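Local coordinates for aldehyde dehydrogenase (PDB 3K9D), which probably oxidises aldehydes with NAD or NADP as electron acceptor, at residues Tyr127-Ser132 and Ile139-His144. Numbering follows the deposited sequence.
Sequences YKTLIS and IVFSPH
The ring of F141 meets the helix through its far edge: T129 OG1 lies 3.3 Å from F141 CZ, and K128 CB is 3.9 Å from F141 CE1, both near the ring plane. The two side chains, T129 and F141, cross at about a right angle, the hydroxyl abutting the rim. I139 covers part of one ring face from within its own strand, its CG1 standing 3.8 Å above the plane of F141 and offset toward the rim. With CG1 anti to the backbone N (chi1 -171°), I139 extends CD1 to within 3.3 Å of S132 OG and 3.9 Å of K128 CB. These contacts pack helix 121-134 against strand 138-143, the last two elements of the right-handed beta-alpha-beta crossover that starts in strand 102-116, in the Rossmann-like part of the aldehyde dehydrogenase fold; the local axes run antiparallel at 160°, 9.6 Å apart. The polar atoms at this interface take their hydrogen-bond partners from elsewhere than the strand. S132 OG donates to K128 O at 2.8 Å, tilted 33° from the carbonyl plane, while S132 N reaches the same oxygen from the opposite face. T129 OG1 hydrogen-bonds V125 O one turn back, and the extended K128 chain carries NZ to T198 OG1.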
loop_
_atom_site.group_PDB
_atom_site.type_symbol
_atom_site.label_atom_id
_atom_site.label_comp_id
_atom_site.label_asym_id
_atom_site.label_seq_id
_atom_site.Cartn_x
_atom_site.Cartn_y
_atom_site.Cartn_z
ATOM N N TYR A 127 19.211 1.231 7.949
ATOM C CA TYR A 127 18.043 0.363 7.990
ATOM C C TYR A 127 17.289 0.295 6.654
ATOM O O TYR A 127 16.991 -0.787 6.204
ATOM C CB TYR A 127 17.120 0.795 9.145
ATOM C CG TYR A 127 15.642 0.643 8.878
ATOM C CD1 TYR A 127 15.015 -0.604 8.964
ATOM C CD2 TYR A 127 14.858 1.758 8.551
ATOM C CE1 TYR A 127 13.633 -0.740 8.703
ATOM C CE2 TYR A 127 13.485 1.627 8.291
ATOM C CZ TYR A 127 12.884 0.386 8.375
ATOM O OH TYR A 127 11.530 0.275 8.120
ATOM N N LYS A 128 17.014 1.447 6.041
ATOM C CA LYS A 128 16.284 1.515 4.757
ATOM C C LYS A 128 17.070 0.865 3.629
ATOM O O LYS A 128 16.489 0.196 2.783
ATOM C CB LYS A 128 15.949 2.959 4.367
ATOM C CG LYS A 128 14.899 3.620 5.234
ATOM C CD LYS A 128 14.365 4.909 4.596
ATOM C CE LYS A 128 13.125 5.406 5.369
ATOM N NZ LYS A 128 12.721 6.801 5.062
ATOM N N THR A 129 18.388 1.071 3.639
ATOM C CA THR A 129 19.284 0.504 2.649
ATOM C C THR A 129 19.203 -1.014 2.723
ATOM O O THR A 129 18.918 -1.669 1.722
ATOM C CB THR A 129 20.726 0.974 2.859
ATOM O OG1 THR A 129 20.806 2.384 2.656
ATOM C CG2 THR A 129 21.677 0.287 1.865
ATOM N N LEU A 130 19.407 -1.549 3.926
ATOM C CA LEU A 130 19.379 -2.986 4.180
ATOM C C LEU A 130 18.102 -3.652 3.715
ATOM O O LEU A 130 18.156 -4.688 3.058
ATOM C CB LEU A 130 19.538 -3.258 5.674
ATOM C CG LEU A 130 20.937 -3.209 6.262
ATOM C CD1 LEU A 130 20.817 -3.038 7.744
ATOM C CD2 LEU A 130 21.708 -4.452 5.920
ATOM N N ILE A 131 16.958 -3.060 4.053
ATOM C CA ILE A 131 15.667 -3.638 3.651
ATOM C C ILE A 131 15.326 -3.492 2.143
ATOM O O ILE A 131 14.779 -4.418 1.545
ATOM C CB ILE A 131 14.493 -3.206 4.602
ATOM C CG1 ILE A 131 14.209 -1.697 4.524
ATOM C CG2 ILE A 131 14.818 -3.638 6.051
ATOM C CD1 ILE A 131 12.911 -1.284 5.145
ATOM N N SER A 132 15.681 -2.355 1.540
ATOM C CA SER A 132 15.494 -2.142 0.097
ATOM C C SER A 132 16.357 -3.080 -0.730
ATOM O O SER A 132 15.849 -3.783 -1.607
ATOM C CB SER A 132 15.788 -0.695 -0.307
ATOM O OG SER A 132 14.964 0.205 0.413
ATOM N N ILE A 139 18.027 2.359 -4.032
ATOM C CA ILE A 139 17.464 3.409 -3.157
ATOM C C ILE A 139 18.196 4.758 -3.335
ATOM O O ILE A 139 19.421 4.794 -3.413
ATOM C CB ILE A 139 17.356 2.927 -1.654
ATOM C CG1 ILE A 139 16.561 3.929 -0.789
ATOM C CG2 ILE A 139 18.763 2.548 -1.048
ATOM C CD1 ILE A 139 16.015 3.351 0.496
ATOM N N VAL A 140 17.436 5.849 -3.462
ATOM C CA VAL A 140 18.009 7.201 -3.557
ATOM C C VAL A 140 17.464 8.037 -2.403
ATOM O O VAL A 140 16.251 8.187 -2.265
ATOM C CB VAL A 140 17.675 7.920 -4.908
ATOM C CG1 VAL A 140 18.452 9.224 -5.019
ATOM C CG2 VAL A 140 18.015 7.045 -6.118
ATOM N N PHE A 141 18.364 8.569 -1.579
ATOM C CA PHE A 141 17.982 9.297 -0.376
ATOM C C PHE A 141 17.808 10.789 -0.548
ATOM O O PHE A 141 18.569 11.451 -1.254
ATOM C CB PHE A 141 18.957 9.024 0.786
ATOM C CG PHE A 141 18.928 7.597 1.276
ATOM C CD1 PHE A 141 17.851 7.127 2.020
ATOM C CD2 PHE A 141 19.953 6.725 0.972
ATOM C CE1 PHE A 141 17.803 5.804 2.474
ATOM C CE2 PHE A 141 19.916 5.403 1.409
ATOM C CZ PHE A 141 18.833 4.946 2.166
ATOM N N SER A 142 16.789 11.292 0.148
ATOM C CA SER A 142 16.583 12.707 0.375
ATOM C C SER A 142 16.978 13.036 1.820
ATOM O O SER A 142 16.267 12.671 2.762
ATOM C CB SER A 142 15.114 13.077 0.144
ATOM O OG SER A 142 14.933 14.458 0.320
ATOM N N PRO A 143 18.126 13.711 1.995
ATOM C CA PRO A 143 18.612 14.089 3.324
ATOM C C PRO A 143 17.954 15.343 3.874
ATOM O O PRO A 143 17.723 16.305 3.141
ATOM C CB PRO A 143 20.118 14.325 3.092
ATOM C CG PRO A 143 20.211 14.746 1.658
ATOM C CD PRO A 143 19.058 14.118 0.923
ATOM N N HIS A 144 17.635 15.325 5.162
ATOM C CA HIS A 144 17.238 16.540 5.844
ATOM C C HIS A 144 18.485 17.417 5.827
ATOM O O HIS A 144 19.578 16.915 6.089
ATOM C CB HIS A 144 16.768 16.232 7.269
ATOM C CG HIS A 144 16.106 17.388 7.951
ATOM N ND1 HIS A 144 16.783 18.540 8.292
ATOM C CD2 HIS A 144 14.828 17.568 8.362
ATOM C CE1 HIS A 144 15.948 19.388 8.867
ATOM N NE2 HIS A 144 14.758 18.819 8.929
#